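Local atomic coordinates of 5-formaminoimidazole-4-carboxamide-1-(beta)-D-ribofuranosyl 5'-monophosphate synthetase (Methanocaldococcus jannaschii, PDB entry 2R7L), a protein that catalyses the ATP- and formate-dependent formylation of AICAR to FAICAR in purine biosynthesis, without using folates. Residues Ile65-Asp68 / Asp72-Asn75; Gly93-Tyr98 / Asp102-Ser107. All coordinates share one frame; numbering follows the deposited sequence.

Interaction 1 (Ile65-Asp68 / Asp72-Asn75); sequences IYVD and DIKN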
loop_
_atom_site.group_PDB
_atom_site.type_symbol
_atom_site.label_atom_id
_atom_site.label_comp_id
_atom_site.label_asym_id
_atom_site.label_seq_id
_atom_site.Cartn_x
_atom_site.Cartn_y
_atom_site.Cartn_z
ATOM N N ILE A 65 -18.342 16.430 -20.429
ATOM C CA ILE A 65 -18.807 17.322 -21.492
ATOM C C ILE A 65 -19.496 16.482 -22.559
ATOM O O ILE A 65 -18.825 15.852 -23.374
ATOM C CB ILE A 65 -17.645 18.078 -22.156
ATOM C CG1 ILE A 65 -16.867 18.885 -21.121
ATOM C CG2 ILE A 65 -18.161 18.984 -23.266
ATOM C CD1 ILE A 65 -15.706 19.678 -21.699
ATOM N N TYR A 66 -20.826 16.452 -22.537
ATOM C CA TYR A 66 -21.593 15.697 -23.524
ATOM C C TYR A 66 -21.651 16.391 -24.891
ATOM O O TYR A 66 -21.856 17.601 -24.978
ATOM C CB TYR A 66 -23.010 15.438 -23.020
ATOM C CG TYR A 66 -23.106 14.325 -22.014
ATOM C CD1 TYR A 66 -23.613 13.084 -22.372
ATOM C CD2 TYR A 66 -22.683 14.508 -20.703
ATOM C CE1 TYR A 66 -23.699 12.057 -21.453
ATOM C CE2 TYR A 66 -22.760 13.485 -19.776
ATOM C CZ TYR A 66 -23.270 12.263 -20.156
ATOM O OH TYR A 66 -23.348 11.244 -19.238
ATOM N N VAL A 67 -21.454 15.611 -25.953
ATOM C CA VAL A 67 -21.629 16.096 -27.322
ATOM C C VAL A 67 -22.697 15.263 -28.026
ATOM O O VAL A 67 -22.989 14.142 -27.612
ATOM C CB VAL A 67 -20.318 16.049 -28.136
ATOM C CG1 VAL A 67 -19.353 17.103 -27.649
ATOM C CG2 VAL A 67 -19.687 14.655 -28.081
ATOM N N ASP A 68 -23.293 15.816 -29.079
ATOM C CA ASP A 68 -24.324 15.100 -29.828
ATOM C C ASP A 68 -23.730 13.889 -30.539
ATOM O O ASP A 68 -24.311 12.802 -30.538
ATOM C CB ASP A 68 -25.007 16.032 -30.831
ATOM C CG ASP A 68 -26.056 16.917 -30.180
ATOM O OD1 ASP A 68 -26.130 18.112 -30.541
ATOM O OD2 ASP A 68 -26.800 16.419 -29.304
ATOM N N ASP A 72 -18.454 16.416 -32.998
ATOM C CA ASP A 72 -18.629 17.787 -32.514
ATOM C C ASP A 72 -17.444 18.324 -31.714
ATOM O O ASP A 72 -17.335 19.531 -31.501
ATOM C CB ASP A 72 -19.902 17.896 -31.677
ATOM C CG ASP A 72 -21.146 17.592 -32.476
ATOM O OD1 ASP A 72 -21.137 17.831 -33.701
ATOM O OD2 ASP A 72 -22.135 17.114 -31.884
ATOM N N ILE A 73 -16.557 17.436 -31.278
ATOM C CA ILE A 73 -15.454 17.833 -30.405
ATOM C C ILE A 73 -14.495 18.826 -31.062
ATOM O O ILE A 73 -13.610 19.380 -30.403
ATOM C CB ILE A 73 -14.683 16.612 -29.872
ATOM C CG1 ILE A 73 -13.806 16.003 -30.966
ATOM C CG2 ILE A 73 -15.658 15.588 -29.330
ATOM C CD1 ILE A 73 -13.117 14.716 -30.548
ATOM N N LYS A 74 -14.671 19.049 -32.361
ATOM C CA LYS A 74 -13.910 20.079 -33.062
ATOM C C LYS A 74 -14.586 21.441 -32.903
ATOM O O LYS A 74 -13.932 22.478 -32.988
ATOM C CB LYS A 74 -13.768 19.736 -34.546
ATOM C CG LYS A 74 -15.079 19.365 -35.211
ATOM C CD LYS A 74 -15.009 19.512 -36.720
ATOM C CE LYS A 74 -16.186 18.816 -37.380
ATOM N NZ LYS A 74 -17.464 19.141 -36.690
ATOM N N ASN A 75 -15.896 21.423 -32.667
ATOM C CA ASN A 75 -16.682 22.651 -32.539
ATOM C C ASN A 75 -16.073 23.641 -31.563
ATOM O O ASN A 75 -15.516 23.254 -30.534
ATOM C CB ASN A 75 -18.117 22.339 -32.123
ATOM C CG ASN A 75 -18.879 21.595 -33.192
ATOM O OD1 ASN A 75 -18.393 21.427 -34.310
ATOM N ND2 ASN A 75 -20.083 21.140 -32.857
HETATM O O HOH W 1 -22.895 18.623 -29.519
#
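Val67 and Asp72 hold the close-packed part of this turn: their side chains pass alongside each other, running in opposing senses, with Val67 CB 4.0 Å from Asp72 CB. Val67 CG1 stays beside the backbone N (chi1 -71°) and lies against the same methylene, 4.1 Å from Asp72 CB. The other branch, Val67 CG2, meets Ile73 CG2 at 4.3 Å. Both aliphatic residues also touch Ile46 of strand 43-47, and so the segment joins the apolar layer beside the four-stranded parallel sheet of this Rossmann-like domain, where strand 63-66 is an edge strand leading through the turn into helix 76-84. The outer side, at Asp68, is much looser. Asp72 OD2 comes to 3.2 Å from Asp68 CB, and Asp72 OD2 also accepts a hydrogen bond from the backbone N of Asn69. One water bridges the two segments, accepting from Asp68 N at 2.9 Å and donating to Asp72 OD2 at 2.9 Å, with only a weak bond to Asp68 OD1. The two carboxylates stand 4.3 Å apart from Asp68 OD1 to Asp72 OD2, and the water and the Asn69 N-H probably soften the repulsion between them.

Interaction 2 (Gly93-Tyr98 / Asp102-Ser107); sequences GSFIAY and DNVENS. With AMZ (aminoimidazole 4-carboxamide ribonucleotide), chain F.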
loop_
_atom_site.group_PDB
_atom_site.type_symbol
_atom_site.label_atom_id
_atom_site.label_comp_id
_atom_site.label_asym_id
_atom_site.label_seq_id
_atom_site.Cartn_x
_atom_site.Cartn_y
_atom_site.Cartn_z
ATOM N N GLY A 93 -5.914 7.819 -30.390
ATOM C CA GLY A 93 -6.468 7.336 -31.656
ATOM C C GLY A 93 -7.859 7.821 -32.011
ATOM O O GLY A 93 -8.053 8.429 -33.065
ATOM N N SER A 94 -8.826 7.547 -31.138
ATOM C CA SER A 94 -10.217 7.908 -31.385
ATOM C C SER A 94 -10.419 9.411 -31.429
ATOM O O SER A 94 -11.310 9.897 -32.124
ATOM C CB SER A 94 -11.138 7.329 -30.312
ATOM O OG SER A 94 -11.155 5.920 -30.351
ATOM N N PHE A 95 -9.607 10.140 -30.667
ATOM C CA PHE A 95 -9.735 11.586 -30.603
ATOM C C PHE A 95 -9.292 12.225 -31.910
ATOM O O PHE A 95 -9.994 13.067 -32.469
ATOM C CB PHE A 95 -8.922 12.167 -29.448
ATOM C CG PHE A 95 -8.791 13.661 -29.507
ATOM C CD1 PHE A 95 -9.879 14.474 -29.214
ATOM C CD2 PHE A 95 -7.595 14.252 -29.874
ATOM C CE1 PHE A 95 -9.773 15.847 -29.278
ATOM C CE2 PHE A 95 -7.479 15.625 -29.945
ATOM C CZ PHE A 95 -8.569 16.424 -29.643
ATOM N N ILE A 96 -8.114 11.833 -32.380
ATOM C CA ILE A 96 -7.590 12.343 -33.635
ATOM C C ILE A 96 -8.540 12.017 -34.789
ATOM O O ILE A 96 -8.762 12.844 -35.674
ATOM C CB ILE A 96 -6.184 11.798 -33.902
ATOM C CG1 ILE A 96 -5.255 12.203 -32.757
ATOM C CG2 ILE A 96 -5.651 12.316 -35.228
ATOM C CD1 ILE A 96 -3.889 11.546 -32.798
ATOM N N ALA A 97 -9.131 10.826 -34.752
ATOM C CA ALA A 97 -10.068 10.401 -35.785
ATOM C C ALA A 97 -11.364 11.201 -35.773
ATOM O O ALA A 97 -11.775 11.733 -36.802
ATOM C CB ALA A 97 -10.366 8.911 -35.665
ATOM N N TYR A 98 -12.014 11.274 -34.613
ATOM C CA TYR A 98 -13.311 11.941 -34.502
ATOM C C TYR A 98 -13.203 13.457 -34.660
ATOM O O TYR A 98 -14.127 14.108 -35.150
ATOM C CB TYR A 98 -13.970 11.620 -33.167
ATOM C CG TYR A 98 -14.753 10.327 -33.126
ATOM C CD1 TYR A 98 -14.362 9.281 -32.298
ATOM C CD2 TYR A 98 -15.898 10.162 -33.892
ATOM C CE1 TYR A 98 -15.082 8.104 -32.242
ATOM C CE2 TYR A 98 -16.627 8.986 -33.843
ATOM C CZ TYR A 98 -16.211 7.960 -33.016
ATOM O OH TYR A 98 -16.928 6.789 -32.960
ATOM N N ASP A 102 -6.665 17.161 -39.469
ATOM C CA ASP A 102 -6.437 18.502 -39.989
ATOM C C ASP A 102 -6.961 19.543 -39.009
ATOM O O ASP A 102 -6.270 20.510 -38.697
ATOM C CB ASP A 102 -7.059 18.670 -41.376
ATOM C CG ASP A 102 -6.156 18.148 -42.483
ATOM O OD1 ASP A 102 -4.934 18.025 -42.249
ATOM O OD2 ASP A 102 -6.665 17.863 -43.587
ATOM N N ASN A 103 -8.179 19.328 -38.517
ATOM C CA ASN A 103 -8.719 20.133 -37.431
ATOM C C ASN A 103 -7.806 20.133 -36.201
ATOM O O ASN A 103 -7.733 21.125 -35.484
ATOM C CB ASN A 103 -10.107 19.636 -37.033
ATOM C CG ASN A 103 -11.139 19.848 -38.123
ATOM O OD1 ASN A 103 -10.976 20.702 -38.997
ATOM N ND2 ASN A 103 -12.220 19.076 -38.069
ATOM N N VAL A 104 -7.111 19.021 -35.961
ATOM C CA VAL A 104 -6.206 18.917 -34.819
ATOM C C VAL A 104 -4.962 19.773 -35.027
ATOM O O VAL A 104 -4.443 20.363 -34.081
ATOM C CB VAL A 104 -5.766 17.454 -34.543
ATOM C CG1 VAL A 104 -4.645 17.420 -33.519
ATOM C CG2 VAL A 104 -6.937 16.608 -34.067
ATOM N N GLU A 105 -4.488 19.848 -36.265
ATOM C CA GLU A 105 -3.223 20.532 -36.546
ATOM C C GLU A 105 -3.345 22.055 -36.570
ATOM O O GLU A 105 -2.357 22.753 -36.334
ATOM C CB GLU A 105 -2.609 20.044 -37.863
ATOM C CG GLU A 105 -2.267 18.562 -37.898
ATOM C CD GLU A 105 -1.088 18.207 -37.015
ATOM O OE1 GLU A 105 -0.132 19.005 -36.942
ATOM O OE2 GLU A 105 -1.114 17.121 -36.399
ATOM N N ASN A 106 -4.542 22.569 -36.856
ATOM C CA ASN A 106 -4.720 24.018 -37.008
ATOM C C ASN A 106 -6.111 24.605 -36.706
ATOM O O ASN A 106 -6.381 25.760 -37.024
ATOM C CB ASN A 106 -4.228 24.483 -38.388
ATOM C CG ASN A 106 -4.563 23.498 -39.498
ATOM O OD1 ASN A 106 -5.723 23.137 -39.702
ATOM N ND2 ASN A 106 -3.539 23.074 -40.236
ATOM N N SER A 107 -6.982 23.825 -36.078
ATOM C CA SER A 107 -8.312 24.313 -35.724
ATOM C C SER A 107 -8.664 24.036 -34.254
ATOM O O SER A 107 -9.642 24.574 -33.732
ATOM C CB SER A 107 -9.359 23.698 -36.656
ATOM O OG SER A 107 -10.676 23.854 -36.153
HETATM O O5 AMZ F . -6.769 -2.157 -28.309
HETATM C C6 AMZ F . -6.105 -1.733 -29.258
HETATM N N2 AMZ F . -4.904 -2.191 -29.600
HETATM C C3A AMZ F . -6.644 -0.622 -30.145
HETATM C C7A AMZ F . -6.073 -0.130 -31.305
HETATM N N3 AMZ F . -4.933 -0.521 -31.879
HETATM N N1 AMZ F . -7.779 0.034 -29.933
HETATM C C5 AMZ F . -7.911 0.920 -30.930
HETATM N N AMZ F . -6.871 0.817 -31.765
HETATM C C1 AMZ F . -6.642 1.632 -32.983
HETATM C C2 AMZ F . -7.297 1.033 -34.228
HETATM C C3 AMZ F . -8.561 1.856 -34.395
HETATM O O2 AMZ F . -8.826 2.038 -35.785
HETATM O O1 AMZ F . -6.416 1.260 -35.335
HETATM O O AMZ F . -7.300 2.879 -32.706
HETATM C C AMZ F . -8.163 3.204 -33.801
HETATM C C4 AMZ F . -9.372 3.951 -33.203
HETATM O O3 AMZ F . -10.013 3.141 -32.223
HETATM P P AMZ F . -11.592 3.064 -32.182
HETATM O OP1 AMZ F . -12.268 4.339 -31.825
HETATM O O4 AMZ F . -12.083 2.559 -33.627
HETATM O OP2 AMZ F . -11.986 1.890 -31.137
#
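Ile96 and Val104, whose CA atoms are 6.8 Å apart, mark the nearest backbone approach of two short consecutive helices, 93-99 and 101-106. Val104 carries the contact, its CB directed at the first helix and its CG2 methyl doing the touching. That methyl, Val104 CG2, lies 4.3 Å from Ile96 CA, against the backbone rather than the tip of the isoleucine side chain. From another direction Phe95 reaches the same methyl, with Phe95 CE2 4.3 Å from Val104 CG2. The phenylalanine leaves its helix with CG opposite the backbone N (chi1 168°), which carries the ring back towards the second helix, and the methyl meets that ring obliquely. The ring also packs edge-to-face with Phe108, just beyond the second helix. No hydrogen bond crosses between the segments, and the three touching residues are all buried. A different face of helix 93-99 serves the substrate. Ser94 OG, held beside its own backbone N (chi1 -65°), donates a hydrogen bond to AMZ OP1 whose modelled length, 2.4 Å, is very short and of doubtful exact value. The same hydroxyl is hydrogen-bonded to Ser26 OG. Gly93, which has no side chain, passes near the ribose ring oxygen, with Gly93 CA 4.7 Å from AMZ O. The phosphate lies beside the first turn of the helix and is met there by the Ser94 side chain. All this belongs to a Rossmann-like domain whose last parallel strand, 87-89, runs into a helix pair, with Ser94 supplying one hydroxyl to an AICAR site shared with Asn258 and with Arg264 and Ser266 of a second subunit.

How the interactions relate
Interactions 1 and 2 follow one another along the chain and belong to the same Rossmann-like domain, at opposite edges of its sheet order: 65-68 starts within edge strand 63-66, while 93-98 follows the other edge strand, 87-89. They nevertheless meet directly, because Ile73 CD1 packs 3.5 Å from Phe95 CD1, and Lys74 touches Asn103 nearer the surface. Interaction 1 is half core and half surface, mixing aliphatic packing with acidic groups and a bridging water. Interaction 2 is buried and purely apolar across its helices, its polar chemistry being turned instead to the bound nucleotide. Ligand contact thus belongs to interaction 2; the side chain of Ile73 is about 10 Å from AMZ.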